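Putative fimbrium anchoring subunit Fim4B (Bacteroides ovatus, PDB 5CAG) probably anchors a fimbrium to the bacterial outer membrane, as a putative lipoprotein of the FimB/Mfa2 family within the Bacteroidetes fimbrillin superfamily. Local coordinates at residues 34-45 with 67-77; 143-151 with 252-260. All coordinates share one frame; numbering follows the deposited sequence.

Contact 1: 34-45 with 67-77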
# COMPACT_ATOMS: atom_id res chain seq x y z
N PRO A 34 -0.79 -6.70 13.59
CA PRO A 34 -2.17 -6.76 13.06
C PRO A 34 -3.07 -7.70 13.87
O PRO A 34 -2.61 -8.46 14.72
CB PRO A 34 -1.99 -7.29 11.64
CG PRO A 34 -0.56 -7.16 11.33
CD PRO A 34 0.17 -7.26 12.62
N GLU A 35 -4.38 -7.63 13.58
CA GLU A 35 -5.41 -8.44 14.22
C GLU A 35 -5.21 -9.93 13.87
O GLU A 35 -5.39 -10.80 14.72
CB GLU A 35 -6.77 -7.92 13.75
CG GLU A 35 -7.89 -8.03 14.77
CD GLU A 35 -9.24 -8.40 14.18
OE1 GLU A 35 -9.81 -7.56 13.43
OE2 GLU A 35 -9.72 -9.53 14.43
N GLY A 36 -4.77 -10.18 12.63
CA GLY A 36 -4.50 -11.50 12.07
C GLY A 36 -4.16 -11.40 10.59
O GLY A 36 -4.08 -10.29 10.05
N VAL A 37 -3.96 -12.56 9.93
CA VAL A 37 -3.61 -12.60 8.50
C VAL A 37 -4.47 -13.58 7.72
O VAL A 37 -5.03 -14.50 8.29
CB VAL A 37 -2.11 -12.94 8.25
CG1 VAL A 37 -1.18 -11.97 8.96
CG2 VAL A 37 -1.79 -14.39 8.61
N ARG A 38 -4.53 -13.39 6.39
CA ARG A 38 -5.24 -14.28 5.47
C ARG A 38 -4.19 -14.97 4.62
O ARG A 38 -3.22 -14.32 4.22
CB ARG A 38 -6.26 -13.54 4.60
CG ARG A 38 -7.29 -14.49 3.99
CD ARG A 38 -7.66 -14.02 2.60
NE ARG A 38 -8.90 -14.60 2.08
CZ ARG A 38 -9.64 -14.01 1.14
NH1 ARG A 38 -9.28 -12.82 0.66
NH2 ARG A 38 -10.75 -14.58 0.70
N VAL A 39 -4.34 -16.29 4.42
CA VAL A 39 -3.39 -17.10 3.66
C VAL A 39 -4.12 -17.75 2.50
O VAL A 39 -5.14 -18.42 2.70
CB VAL A 39 -2.69 -18.17 4.55
CG1 VAL A 39 -1.63 -18.92 3.75
CG2 VAL A 39 -2.08 -17.57 5.81
N ILE A 40 -3.64 -17.53 1.27
CA ILE A 40 -4.30 -18.15 0.12
C ILE A 40 -3.29 -18.95 -0.66
O ILE A 40 -2.21 -18.45 -0.98
CB ILE A 40 -5.09 -17.20 -0.81
CG1 ILE A 40 -5.98 -16.24 -0.03
CG2 ILE A 40 -5.93 -18.00 -1.80
CD1 ILE A 40 -6.32 -15.01 -0.82
N PHE A 41 -3.65 -20.18 -0.97
CA PHE A 41 -2.86 -21.12 -1.74
C PHE A 41 -3.50 -21.31 -3.12
O PHE A 41 -4.54 -21.95 -3.20
CB PHE A 41 -2.80 -22.45 -0.98
CG PHE A 41 -1.74 -22.54 0.08
CD1 PHE A 41 -1.95 -21.98 1.34
CD2 PHE A 41 -0.56 -23.22 -0.15
CE1 PHE A 41 -0.99 -22.10 2.34
CE2 PHE A 41 0.41 -23.32 0.85
CZ PHE A 41 0.18 -22.78 2.09
N TYR A 42 -2.93 -20.74 -4.18
CA TYR A 42 -3.50 -20.90 -5.51
C TYR A 42 -2.84 -22.11 -6.18
O TYR A 42 -1.62 -22.11 -6.38
CB TYR A 42 -3.38 -19.63 -6.37
CG TYR A 42 -4.03 -18.41 -5.76
CD1 TYR A 42 -3.32 -17.56 -4.91
CD2 TYR A 42 -5.34 -18.06 -6.08
CE1 TYR A 42 -3.90 -16.42 -4.37
CE2 TYR A 42 -5.93 -16.92 -5.54
CZ TYR A 42 -5.20 -16.10 -4.69
OH TYR A 42 -5.79 -14.99 -4.14
N PRO A 43 -3.60 -23.16 -6.50
CA PRO A 43 -2.99 -24.32 -7.15
C PRO A 43 -2.59 -23.99 -8.58
O PRO A 43 -3.32 -23.27 -9.27
CB PRO A 43 -4.10 -25.37 -7.09
CG PRO A 43 -5.34 -24.58 -7.11
CD PRO A 43 -5.06 -23.34 -6.35
N LYS A 44 -1.42 -24.49 -9.01
CA LYS A 44 -0.90 -24.29 -10.36
C LYS A 44 -1.43 -25.40 -11.30
O LYS A 44 -1.86 -25.11 -12.43
CB LYS A 44 0.63 -24.27 -10.33
CG LYS A 44 1.19 -23.01 -9.70
CD LYS A 44 2.70 -23.01 -9.75
CE LYS A 44 3.26 -21.62 -9.89
NZ LYS A 44 4.63 -21.63 -10.48
N ASN A 45 -1.45 -26.65 -10.80
CA ASN A 45 -1.94 -27.83 -11.53
C ASN A 45 -3.48 -27.78 -11.65
O ASN A 45 -4.01 -27.82 -12.76
CB ASN A 45 -1.51 -29.18 -10.86
CG ASN A 45 -0.45 -29.15 -9.76
OD1 ASN A 45 -0.75 -29.03 -8.56
ND2 ASN A 45 0.81 -29.39 -10.13
N GLY A 67 0.64 -30.65 -3.69
CA GLY A 67 0.65 -30.04 -5.01
C GLY A 67 1.48 -28.77 -5.11
O GLY A 67 2.03 -28.31 -4.10
N ARG A 68 1.60 -28.23 -6.34
CA ARG A 68 2.32 -26.98 -6.62
C ARG A 68 1.35 -25.82 -6.49
O ARG A 68 0.27 -25.84 -7.09
CB ARG A 68 2.95 -26.98 -8.02
CG ARG A 68 4.19 -27.86 -8.23
CD ARG A 68 4.86 -27.59 -9.58
NE ARG A 68 3.91 -27.47 -10.69
CZ ARG A 68 3.80 -26.42 -11.50
NH1 ARG A 68 4.61 -25.38 -11.36
NH2 ARG A 68 2.88 -26.40 -12.45
N TYR A 69 1.73 -24.81 -5.70
CA TYR A 69 0.93 -23.62 -5.44
C TYR A 69 1.68 -22.31 -5.59
O TYR A 69 2.91 -22.27 -5.61
CB TYR A 69 0.42 -23.63 -3.99
CG TYR A 69 -0.46 -24.79 -3.63
CD1 TYR A 69 -1.84 -24.74 -3.83
CD2 TYR A 69 0.07 -25.92 -3.01
CE1 TYR A 69 -2.66 -25.82 -3.50
CE2 TYR A 69 -0.74 -27.01 -2.68
CZ TYR A 69 -2.11 -26.94 -2.91
OH TYR A 69 -2.91 -28.00 -2.57
N SER A 70 0.92 -21.23 -5.58
CA SER A 70 1.38 -19.85 -5.48
C SER A 70 0.78 -19.39 -4.16
O SER A 70 -0.35 -19.78 -3.87
CB SER A 70 0.91 -19.04 -6.68
OG SER A 70 1.59 -19.42 -7.87
N VAL A 71 1.53 -18.70 -3.29
CA VAL A 71 0.95 -18.36 -1.98
C VAL A 71 0.93 -16.84 -1.75
O VAL A 71 1.82 -16.13 -2.22
CB VAL A 71 1.72 -19.08 -0.83
CG1 VAL A 71 1.06 -18.85 0.53
CG2 VAL A 71 1.85 -20.57 -1.09
N VAL A 72 -0.09 -16.37 -0.99
CA VAL A 72 -0.19 -14.97 -0.56
C VAL A 72 -0.55 -14.93 0.93
O VAL A 72 -1.36 -15.73 1.39
CB VAL A 72 -1.12 -14.02 -1.37
CG1 VAL A 72 -0.65 -13.83 -2.80
CG2 VAL A 72 -2.57 -14.48 -1.33
N VAL A 73 0.08 -14.02 1.68
CA VAL A 73 -0.21 -13.82 3.09
C VAL A 73 -0.26 -12.33 3.31
O VAL A 73 0.74 -11.64 3.07
CB VAL A 73 0.76 -14.48 4.09
CG1 VAL A 73 0.21 -14.38 5.50
CG2 VAL A 73 1.05 -15.92 3.72
N TYR A 74 -1.40 -11.82 3.77
CA TYR A 74 -1.50 -10.40 4.03
C TYR A 74 -2.37 -10.18 5.28
O TYR A 74 -3.11 -11.08 5.67
CB TYR A 74 -2.04 -9.66 2.80
CG TYR A 74 -3.47 -9.99 2.45
CD1 TYR A 74 -4.53 -9.30 3.01
CD2 TYR A 74 -3.77 -10.99 1.52
CE1 TYR A 74 -5.85 -9.60 2.69
CE2 TYR A 74 -5.10 -11.32 1.21
CZ TYR A 74 -6.14 -10.62 1.80
OH TYR A 74 -7.45 -10.90 1.51
N ASN A 75 -2.26 -9.01 5.92
CA ASN A 75 -3.06 -8.69 7.09
C ASN A 75 -4.46 -8.24 6.63
O ASN A 75 -4.60 -7.38 5.75
CB ASN A 75 -2.38 -7.65 7.96
CG ASN A 75 -2.03 -6.37 7.27
OD1 ASN A 75 -1.30 -6.33 6.26
ND2 ASN A 75 -2.53 -5.28 7.83
N TYR A 76 -5.49 -8.84 7.22
CA TYR A 76 -6.84 -8.58 6.75
C TYR A 76 -7.43 -7.30 7.26
O TYR A 76 -8.06 -6.62 6.45
CB TYR A 76 -7.82 -9.74 7.02
CG TYR A 76 -7.90 -10.29 8.42
CD1 TYR A 76 -8.68 -9.68 9.39
CD2 TYR A 76 -7.30 -11.51 8.75
CE1 TYR A 76 -8.79 -10.20 10.68
CE2 TYR A 76 -7.45 -12.07 10.01
CZ TYR A 76 -8.18 -11.40 10.98
OH TYR A 76 -8.33 -11.93 12.25
N ASN A 77 -7.30 -6.98 8.56
CA ASN A 77 -8.02 -5.81 9.09
C ASN A 77 -7.30 -4.51 8.85
O ASN A 77 -6.36 -4.20 9.59
CB ASN A 77 -8.31 -5.98 10.58
CG ASN A 77 -9.66 -5.43 11.00
OD1 ASN A 77 -10.68 -5.59 10.31
ND2 ASN A 77 -9.69 -4.83 12.19
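Phe41 and Tyr69 meet in a T-shaped pair, the edge of Phe41 at CD2 directed onto the face of Tyr69, with ring centroids 5.4 Å apart and planes at 90°. Val71 lays CG2 over the Phe41 ring in a CH-pi contact, 4.0 Å from the ring centroid. Val39 and Val73 continue this apolar face, Val39 CG2 lying 3.9 Å from Val73 CG1, and Val37 CG2 also touches Val73 CG1. Two backbone hydrogen bonds join each of the antiparallel pairs Arg38-Tyr74, Ile40-Val72 and Tyr42-Ser70.

On the other face Ile40 and Val72 lie side by side, and Val72 CG2 also reaches Tyr42 CE1. Tyr74 CG lies between its own backbone N and carbonyl carbon (chi1 67°), which brings the hydroxyl beside the Arg38 guanidinium; Arg38 NH1 donates to Tyr74 OH (2.8 Å), close to the guanidinium plane, and Arg38 NH2 forms salt bridges to Asp52 and Glu86.

The side chains at both ends are more exposed. At one, the bond from Lys44 N to Arg68 O (2.9 Å) still closes the ladder, before a weak one from Arg68 N to Asn45 OD1 (3.3 Å). Lys44 CD passes over a face of the Arg68 guanidinium, 3.4 Å from Arg68 NH1; Glu124 forms salt bridges with both residues and probably offsets their like charges. At the opposite end Glu35 OE2 lies at the edge of the Tyr76 ring, near its plane, and the backbone bond from Tyr76 N to Gly36 O is weak (3.5 Å).

The pair lies inside a larger array, consistent with the beta architecture of the transthyretin clan: strand 36-43 is flanked by 51-56 and strand 67-75 by 118-127. Ile127 and Leu125 of 118-127, with Trp138 and Leu140 of strand 134-154, bury part of the Phe41-Val71-Val73 face.

Contact 2: 143-151 with 252-260. With SO4 (sulfate ion), chain D.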
# COMPACT_ATOMS: atom_id res chain seq x y z
N VAL A 143 4.83 -3.37 2.82
CA VAL A 143 4.81 -2.90 1.44
C VAL A 143 4.29 -1.45 1.32
O VAL A 143 4.03 -0.99 0.22
CB VAL A 143 4.02 -3.86 0.55
CG1 VAL A 143 4.73 -5.20 0.46
CG2 VAL A 143 2.60 -4.04 1.06
N VAL A 144 4.14 -0.74 2.44
CA VAL A 144 3.69 0.65 2.43
C VAL A 144 4.82 1.55 2.94
O VAL A 144 5.25 1.37 4.08
CB VAL A 144 2.41 0.86 3.26
CG1 VAL A 144 2.05 2.34 3.30
CG2 VAL A 144 1.26 0.04 2.73
N LYS A 145 5.28 2.49 2.09
CA LYS A 145 6.33 3.47 2.42
C LYS A 145 5.69 4.74 3.02
O LYS A 145 4.67 5.19 2.50
CB LYS A 145 7.19 3.85 1.17
CG LYS A 145 8.18 2.78 0.63
CD LYS A 145 9.27 3.38 -0.33
CE LYS A 145 10.43 2.45 -0.77
NZ LYS A 145 10.33 1.90 -2.18
N LYS A 146 6.24 5.27 4.14
CA LYS A 146 5.78 6.53 4.74
C LYS A 146 6.63 7.69 4.20
O LYS A 146 7.85 7.55 4.06
CB LYS A 146 5.88 6.53 6.26
CG LYS A 146 5.12 5.47 7.03
CD LYS A 146 5.64 5.46 8.47
CE LYS A 146 5.07 4.37 9.35
NZ LYS A 146 5.93 4.11 10.55
N TYR A 147 6.00 8.84 3.95
CA TYR A 147 6.66 10.06 3.50
C TYR A 147 6.19 11.25 4.34
O TYR A 147 5.08 11.25 4.87
CB TYR A 147 6.36 10.34 2.03
CG TYR A 147 6.69 9.23 1.06
CD1 TYR A 147 5.78 8.21 0.80
CD2 TYR A 147 7.84 9.29 0.28
CE1 TYR A 147 6.05 7.22 -0.14
CE2 TYR A 147 8.12 8.31 -0.67
CZ TYR A 147 7.22 7.28 -0.88
OH TYR A 147 7.49 6.29 -1.81
N SER A 148 7.04 12.27 4.44
CA SER A 148 6.76 13.52 5.13
C SER A 148 7.55 14.62 4.45
O SER A 148 8.60 14.34 3.87
CB SER A 148 7.11 13.43 6.62
OG SER A 148 8.50 13.38 6.89
N PHE A 149 7.07 15.86 4.52
CA PHE A 149 7.80 17.01 3.97
C PHE A 149 7.35 18.29 4.65
O PHE A 149 6.32 18.32 5.35
CB PHE A 149 7.63 17.12 2.44
CG PHE A 149 6.26 17.59 2.01
CD1 PHE A 149 5.98 18.95 1.89
CD2 PHE A 149 5.25 16.68 1.75
CE1 PHE A 149 4.70 19.39 1.53
CE2 PHE A 149 3.98 17.13 1.36
CZ PHE A 149 3.71 18.47 1.27
N ALA A 150 8.11 19.34 4.41
CA ALA A 150 7.79 20.68 4.88
C ALA A 150 8.22 21.67 3.80
O ALA A 150 9.28 21.50 3.21
CB ALA A 150 8.46 20.96 6.21
N VAL A 151 7.35 22.63 3.46
CA VAL A 151 7.72 23.61 2.46
C VAL A 151 7.29 24.99 2.95
O VAL A 151 6.25 25.15 3.59
CB VAL A 151 7.23 23.26 1.04
CG1 VAL A 151 5.73 23.20 0.96
CG2 VAL A 151 7.79 24.22 0.01
N THR A 252 10.07 14.45 -8.37
CA THR A 252 10.63 13.24 -8.97
C THR A 252 12.08 12.99 -8.49
O THR A 252 12.34 11.90 -7.97
CB THR A 252 10.57 13.24 -10.50
OG1 THR A 252 9.29 13.68 -10.94
CG2 THR A 252 10.83 11.86 -11.08
N GLU A 253 12.99 13.98 -8.61
CA GLU A 253 14.38 13.73 -8.21
C GLU A 253 14.62 13.69 -6.69
O GLU A 253 15.66 13.19 -6.28
CB GLU A 253 15.39 14.72 -8.86
CG GLU A 253 15.61 14.63 -10.37
CD GLU A 253 15.43 13.30 -11.07
OE1 GLU A 253 16.08 12.30 -10.67
OE2 GLU A 253 14.66 13.26 -12.06
N ILE A 254 13.69 14.19 -5.86
CA ILE A 254 13.92 14.21 -4.41
C ILE A 254 12.97 13.31 -3.63
O ILE A 254 12.98 13.34 -2.40
CB ILE A 254 13.85 15.66 -3.84
CG1 ILE A 254 12.51 16.36 -4.12
CG2 ILE A 254 14.99 16.48 -4.34
CD1 ILE A 254 11.93 17.05 -2.90
N ILE A 255 12.13 12.53 -4.31
CA ILE A 255 11.11 11.73 -3.62
C ILE A 255 11.72 10.85 -2.48
O ILE A 255 11.14 10.80 -1.39
CB ILE A 255 10.21 10.92 -4.58
CG1 ILE A 255 9.05 10.23 -3.82
CG2 ILE A 255 10.99 9.96 -5.45
CD1 ILE A 255 8.10 11.17 -3.06
N GLY A 256 12.90 10.26 -2.70
CA GLY A 256 13.58 9.44 -1.71
C GLY A 256 13.96 10.20 -0.44
O GLY A 256 13.96 9.62 0.65
N THR A 257 14.29 11.50 -0.58
CA THR A 257 14.64 12.41 0.53
C THR A 257 13.47 12.50 1.55
O THR A 257 13.72 12.66 2.75
CB THR A 257 14.96 13.81 -0.06
OG1 THR A 257 16.05 13.68 -0.96
CG2 THR A 257 15.27 14.87 0.99
N LEU A 258 12.22 12.37 1.04
CA LEU A 258 10.99 12.51 1.79
C LEU A 258 10.57 11.24 2.56
O LEU A 258 9.83 11.36 3.55
CB LEU A 258 9.87 12.97 0.85
CG LEU A 258 10.21 14.18 -0.05
CD1 LEU A 258 9.08 14.51 -0.95
CD2 LEU A 258 10.54 15.41 0.78
N GLU A 259 11.10 10.06 2.17
CA GLU A 259 10.80 8.81 2.90
C GLU A 259 11.29 8.88 4.35
O GLU A 259 12.28 9.56 4.62
CB GLU A 259 11.48 7.59 2.23
CG GLU A 259 11.26 7.39 0.74
CD GLU A 259 11.70 6.05 0.18
OE1 GLU A 259 12.25 5.21 0.95
OE2 GLU A 259 11.49 5.83 -1.03
N ASN A 260 10.66 8.13 5.29
CA ASN A 260 11.17 8.09 6.66
C ASN A 260 10.95 6.71 7.29
O ASN A 260 11.35 6.47 8.43
CB ASN A 260 10.57 9.20 7.51
CG ASN A 260 9.12 9.02 7.82
OD1 ASN A 260 8.26 9.62 7.20
ND2 ASN A 260 8.83 8.24 8.85
S SO4 D . 4.88 0.39 12.17
O1 SO4 D . 3.53 0.95 12.32
O2 SO4 D . 5.28 -0.32 13.38
O3 SO4 D . 4.91 -0.52 11.02
O4 SO4 D . 5.84 1.48 11.95
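Lys146 and Ser148 hold the C-terminal end of the short helix 255-258 and the residues that follow through two backbone hydrogen bonds. Asn260 N donates to Lys146 O and Ser148 N to Leu258 O, both at 3.1 Å. They flank the single bridge of Tyr147 with Glu259, so the segment touches strand 134-154 briefly.

Apolar contacts gather around Tyr147 and Leu258. Ile255 CD1 approaches Tyr147 CE2 obliquely at 3.7 Å, and CG of Glu259 meets the same carbon as the two side chains run alongside each other. Leu258 CD2 packs on Phe149 CB (3.8 Å). Beyond the segments, Phe202 meets the Tyr147 ring with nearly parallel planes, and Ile275 touches both Phe149 and Leu258.

Among the charged groups, methylenes of Lys145 cross the Glu259 carboxylate, with CD 3.4 Å from OE2. The extended Lys146 chain carries NZ to a sulfate, donating to its O4 (3.0 Å); Thr30 OG1 is hydrogen-bonded to the same ion.

Lys145 NZ is 4.3 Å from Glu259 OE2, too far for a salt bridge, and forms only a long, weak ion pair with Glu210; the chemistry suggests attachment chiefly through backbone bonds and apolar contact, with electrostatic attraction probably secondary.

How the contacts relate
Contact 1 precedes contact 2 along the chain, and the two lie on opposite sides of the chain's centre, with their own centres about 30 Å apart. Their nearest atoms are about 7 Å apart, without touching. Strand 134-154 relates them: its residues around 138-140 back contact 1, whereas its later residues 143-151 receive the segment 252-260. Strand 118-127 adds a second route, pairing with both 67-75 and 134-154. Contact 1 is thus an extended strand pairing, contact 2 a local docking of a short helical turn. The sulfate, probably from the crystallisation liquor, belongs to the surroundings of contact 2 and marks no known functional site.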